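Long-range contact in rhamnogalacturonan endolyase YesW (Bacillus subtilis, PDB 2ZUX), which cleaves the rhamnogalacturonan backbone of plant cell-wall pectin by endo-type elimination, requiring calcium or manganese for activity: residues Y289-L294 / L310-S315. Sequence-based numbering, arbitrary orientation.
Sequences YAKTML and LDSSKS
The side chain of Met293 lies over one face of the Asp311 carboxylate, the two side chains running side by side in the same direction. Met293 CE is 3.6 Å from Asp311 OD2, and CG comes over the OD1 half of the group. Ser313 approaches from the opposite face, its backbone N and hydroxyl both donating to Asp311 OD1; the OG–OD1 bond is 2.7 Å. Lys314 NZ, on the same side of the plane, makes a salt bridge of 3.6 Å to Asp311 OD2. The bond from Ser313 N closes an Asx turn at the start of the type I turn from Asp311 to Lys314. Beyond the oxygens, on the Met293 side of the plane, the extended Lys291 chain brings CE to 3.6 Å from Asp311 OD1, while NZ stays 4.4 Å from that atom. A water bridges the charges instead, accepting from Lys291 NZ and donating to Asp311 OD2 at 2.7 Å, while Trp257 makes a cation-pi contact with the same lysine. An alanine in place of Asp311 would probably leave the Ser313 hydroxyl and the bridging water without this acceptor, the turn less firmly set, and would remove the carboxylate that pairs with Lys314.

All this sits at the end of the hairpin 293-300/303-311, the last two strands of a four-stranded antiparallel blade of the beta-propeller. Leu294 and Leu310 form a hydrogen-bonded pair, and their side chains, on the sheet face away from Met293, pack on Val348 of the next sheet. Met293 and Asp311 follow as the non-hydrogen-bonded pair.

Past the strand ends, Ser312 N still donates to Thr292 O (2.9 Å), but the return bond from Thr292 N ends on a side chain, Ser312 OG, at 2.9 Å, with 161° at the hydrogen.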
ATOM      1  N   TYR A 289     -14.884 -10.433  11.801  1.00 10.65           N
ATOM      2  CA  TYR A 289     -15.365 -10.443  13.185  1.00 10.89           C
ATOM      3  C   TYR A 289     -15.819 -11.822  13.645  1.00 10.98           C
ATOM      4  O   TYR A 289     -15.675 -12.158  14.827  1.00 11.51           O
ATOM      5  CB  TYR A 289     -16.514  -9.465  13.353  1.00 10.94           C
ATOM      6  CG  TYR A 289     -16.119  -8.026  13.168  1.00 10.97           C
ATOM      7  CD1 TYR A 289     -15.395  -7.358  14.152  1.00 11.46           C
ATOM      8  CD2 TYR A 289     -16.470  -7.323  12.012  1.00 11.18           C
ATOM      9  CE1 TYR A 289     -15.034  -6.029  14.000  1.00 11.80           C
ATOM     10  CE2 TYR A 289     -16.115  -5.993  11.855  1.00 11.48           C
ATOM     11  CZ  TYR A 289     -15.402  -5.351  12.851  1.00 11.28           C
ATOM     12  OH  TYR A 289     -15.060  -4.025  12.677  1.00 11.97           O
ATOM     13  N   ALA A 290     -16.423 -12.583  12.737  1.00 10.73           N
ATOM     14  CA  ALA A 290     -16.843 -13.943  13.026  1.00 10.96           C
ATOM     15  C   ALA A 290     -16.447 -14.779  11.809  1.00 10.79           C
ATOM     16  O   ALA A 290     -15.252 -14.889  11.521  1.00 10.91           O
ATOM     17  CB  ALA A 290     -18.336 -13.986  13.322  1.00 11.52           C
ATOM     18  N   LYS A 291     -17.409 -15.337  11.079  1.00 10.72           N
ATOM     19  CA  LYS A 291     -17.078 -16.112   9.882  1.00 10.85           C
ATOM     20  C   LYS A 291     -16.104 -15.358   8.979  1.00 10.57           C
ATOM     21  O   LYS A 291     -16.285 -14.159   8.715  1.00 10.40           O
ATOM     22  CB  LYS A 291     -18.334 -16.470   9.095  1.00 11.39           C
ATOM     23  CG  LYS A 291     -18.046 -17.297   7.847  1.00 11.78           C
ATOM     24  CD  LYS A 291     -19.314 -17.691   7.093  1.00 12.17           C
ATOM     25  CE  LYS A 291     -18.970 -18.432   5.810  1.00 13.69           C
ATOM     26  NZ  LYS A 291     -20.195 -18.962   5.152  1.00 16.14           N
ATOM     27  N   THR A 292     -15.080 -16.071   8.520  1.00 10.29           N
ATOM     28  CA  THR A 292     -13.994 -15.505   7.741  1.00 10.09           C
ATOM     29  C   THR A 292     -13.686 -16.429   6.577  1.00  9.90           C
ATOM     30  O   THR A 292     -13.565 -17.645   6.755  1.00 10.01           O
ATOM     31  CB  THR A 292     -12.738 -15.365   8.626  1.00  9.98           C
ATOM     32  OG1 THR A 292     -13.016 -14.473   9.706  1.00 10.95           O
ATOM     33  CG2 THR A 292     -11.560 -14.832   7.837  1.00 10.36           C
ATOM     34  N   MET A 293     -13.574 -15.856   5.379  1.00  9.94           N
ATOM     35  CA  MET A 293     -13.194 -16.628   4.199  1.00 10.55           C
ATOM     36  C   MET A 293     -12.122 -15.903   3.407  1.00 10.36           C
ATOM     37  O   MET A 293     -12.111 -14.671   3.337  1.00 10.50           O
ATOM     38  CB  MET A 293     -14.397 -16.904   3.297  1.00 10.57           C
ATOM     39  CG  MET A 293     -15.493 -17.741   3.938  1.00 11.21           C
ATOM     40  SD  MET A 293     -16.852 -18.093   2.812  1.00 11.91           S
ATOM     41  CE  MET A 293     -16.059 -19.193   1.641  1.00 14.31           C
ATOM     42  N   LEU A 294     -11.219 -16.680   2.817  1.00 10.58           N
ATOM     43  CA  LEU A 294     -10.193 -16.167   1.909  1.00 10.40           C
ATOM     44  C   LEU A 294     -10.176 -17.038   0.676  1.00 10.56           C
ATOM     45  O   LEU A 294     -10.221 -18.261   0.789  1.00 10.80           O
ATOM     46  CB  LEU A 294      -8.800 -16.182   2.550  1.00 10.61           C
ATOM     47  CG  LEU A 294      -8.543 -15.303   3.779  1.00 10.55           C
ATOM     48  CD1 LEU A 294      -8.946 -16.014   5.068  1.00 12.48           C
ATOM     49  CD2 LEU A 294      -7.076 -14.925   3.849  1.00 11.53           C
ATOM     50  N   LEU A 310     -10.123 -20.805   2.013  1.00 12.20           N
ATOM     51  CA  LEU A 310     -10.142 -21.068   3.450  1.00 12.27           C
ATOM     52  C   LEU A 310     -11.464 -20.537   3.985  1.00 12.41           C
ATOM     53  O   LEU A 310     -11.807 -19.378   3.758  1.00 11.85           O
ATOM     54  CB  LEU A 310      -8.972 -20.400   4.172  1.00 12.50           C
ATOM     55  CG  LEU A 310      -8.944 -20.669   5.685  1.00 12.80           C
ATOM     56  CD1 LEU A 310      -8.839 -22.160   6.003  1.00 14.42           C
ATOM     57  CD2 LEU A 310      -7.802 -19.932   6.328  1.00 15.00           C
ATOM     58  N   ASP A 311     -12.204 -21.388   4.686  1.00 12.51           N
ATOM     59  CA  ASP A 311     -13.522 -21.045   5.186  1.00 12.56           C
ATOM     60  C   ASP A 311     -13.595 -21.444   6.657  1.00 12.97           C
ATOM     61  O   ASP A 311     -13.546 -22.633   6.978  1.00 12.93           O
ATOM     62  CB  ASP A 311     -14.573 -21.784   4.346  1.00 12.88           C
ATOM     63  CG  ASP A 311     -16.007 -21.472   4.750  1.00 13.08           C
ATOM     64  OD1 ASP A 311     -16.257 -20.871   5.815  1.00 13.25           O
ATOM     65  OD2 ASP A 311     -16.907 -21.856   3.973  1.00 15.61           O
ATOM     66  N   SER A 312     -13.686 -20.464   7.554  1.00 12.96           N
ATOM     67  CA  SER A 312     -13.694 -20.751   8.987  1.00 14.01           C
ATOM     68  C   SER A 312     -14.906 -21.572   9.431  1.00 15.09           C
ATOM     69  O   SER A 312     -14.876 -22.185  10.500  1.00 15.37           O
ATOM     70  CB  SER A 312     -13.617 -19.458   9.795  1.00 13.54           C
ATOM     71  OG  SER A 312     -14.801 -18.693   9.659  1.00 13.06           O
ATOM     72  N   SER A 313     -15.963 -21.583   8.616  1.00 15.83           N
ATOM     73  CA  SER A 313     -17.203 -22.284   8.962  1.00 17.81           C
ATOM     74  C   SER A 313     -17.129 -23.782   8.677  1.00 19.07           C
ATOM     75  O   SER A 313     -18.021 -24.530   9.078  1.00 19.76           O
ATOM     76  CB  SER A 313     -18.406 -21.652   8.252  1.00 17.58           C
ATOM     77  OG  SER A 313     -18.443 -21.993   6.878  1.00 18.27           O
ATOM     78  N   LYS A 314     -16.073 -24.209   7.990  1.00 20.14           N
ATOM     79  CA  LYS A 314     -15.792 -25.626   7.758  1.00 21.95           C
ATOM     80  C   LYS A 314     -15.209 -26.264   9.009  1.00 22.47           C
ATOM     81  O   LYS A 314     -14.374 -25.662   9.692  1.00 22.67           O
ATOM     82  CB  LYS A 314     -14.799 -25.788   6.609  1.00 22.31           C
ATOM     83  CG  LYS A 314     -15.394 -26.139   5.253  1.00 24.88           C
ATOM     84  CD  LYS A 314     -16.384 -25.114   4.737  1.00 28.00           C
ATOM     85  CE  LYS A 314     -17.808 -25.637   4.817  1.00 29.22           C
ATOM     86  NZ  LYS A 314     -18.702 -24.920   3.868  1.00 30.58           N
ATOM     87  N   SER A 315     -15.642 -27.489   9.297  1.00 23.43           N
ATOM     88  CA  SER A 315     -15.132 -28.242  10.442  1.00 23.78           C
ATOM     89  C   SER A 315     -13.608 -28.318  10.434  1.00 23.23           C
ATOM     90  O   SER A 315     -12.996 -28.688   9.431  1.00 23.56           O
ATOM     91  CB  SER A 315     -15.747 -29.641  10.487  1.00 24.20           C
ATOM     92  OG  SER A 315     -17.114 -29.570  10.844  1.00 26.39           O
TER
HETATM   93  O   HOH W   1     -19.303 -20.872   3.300  1.00 19.06           O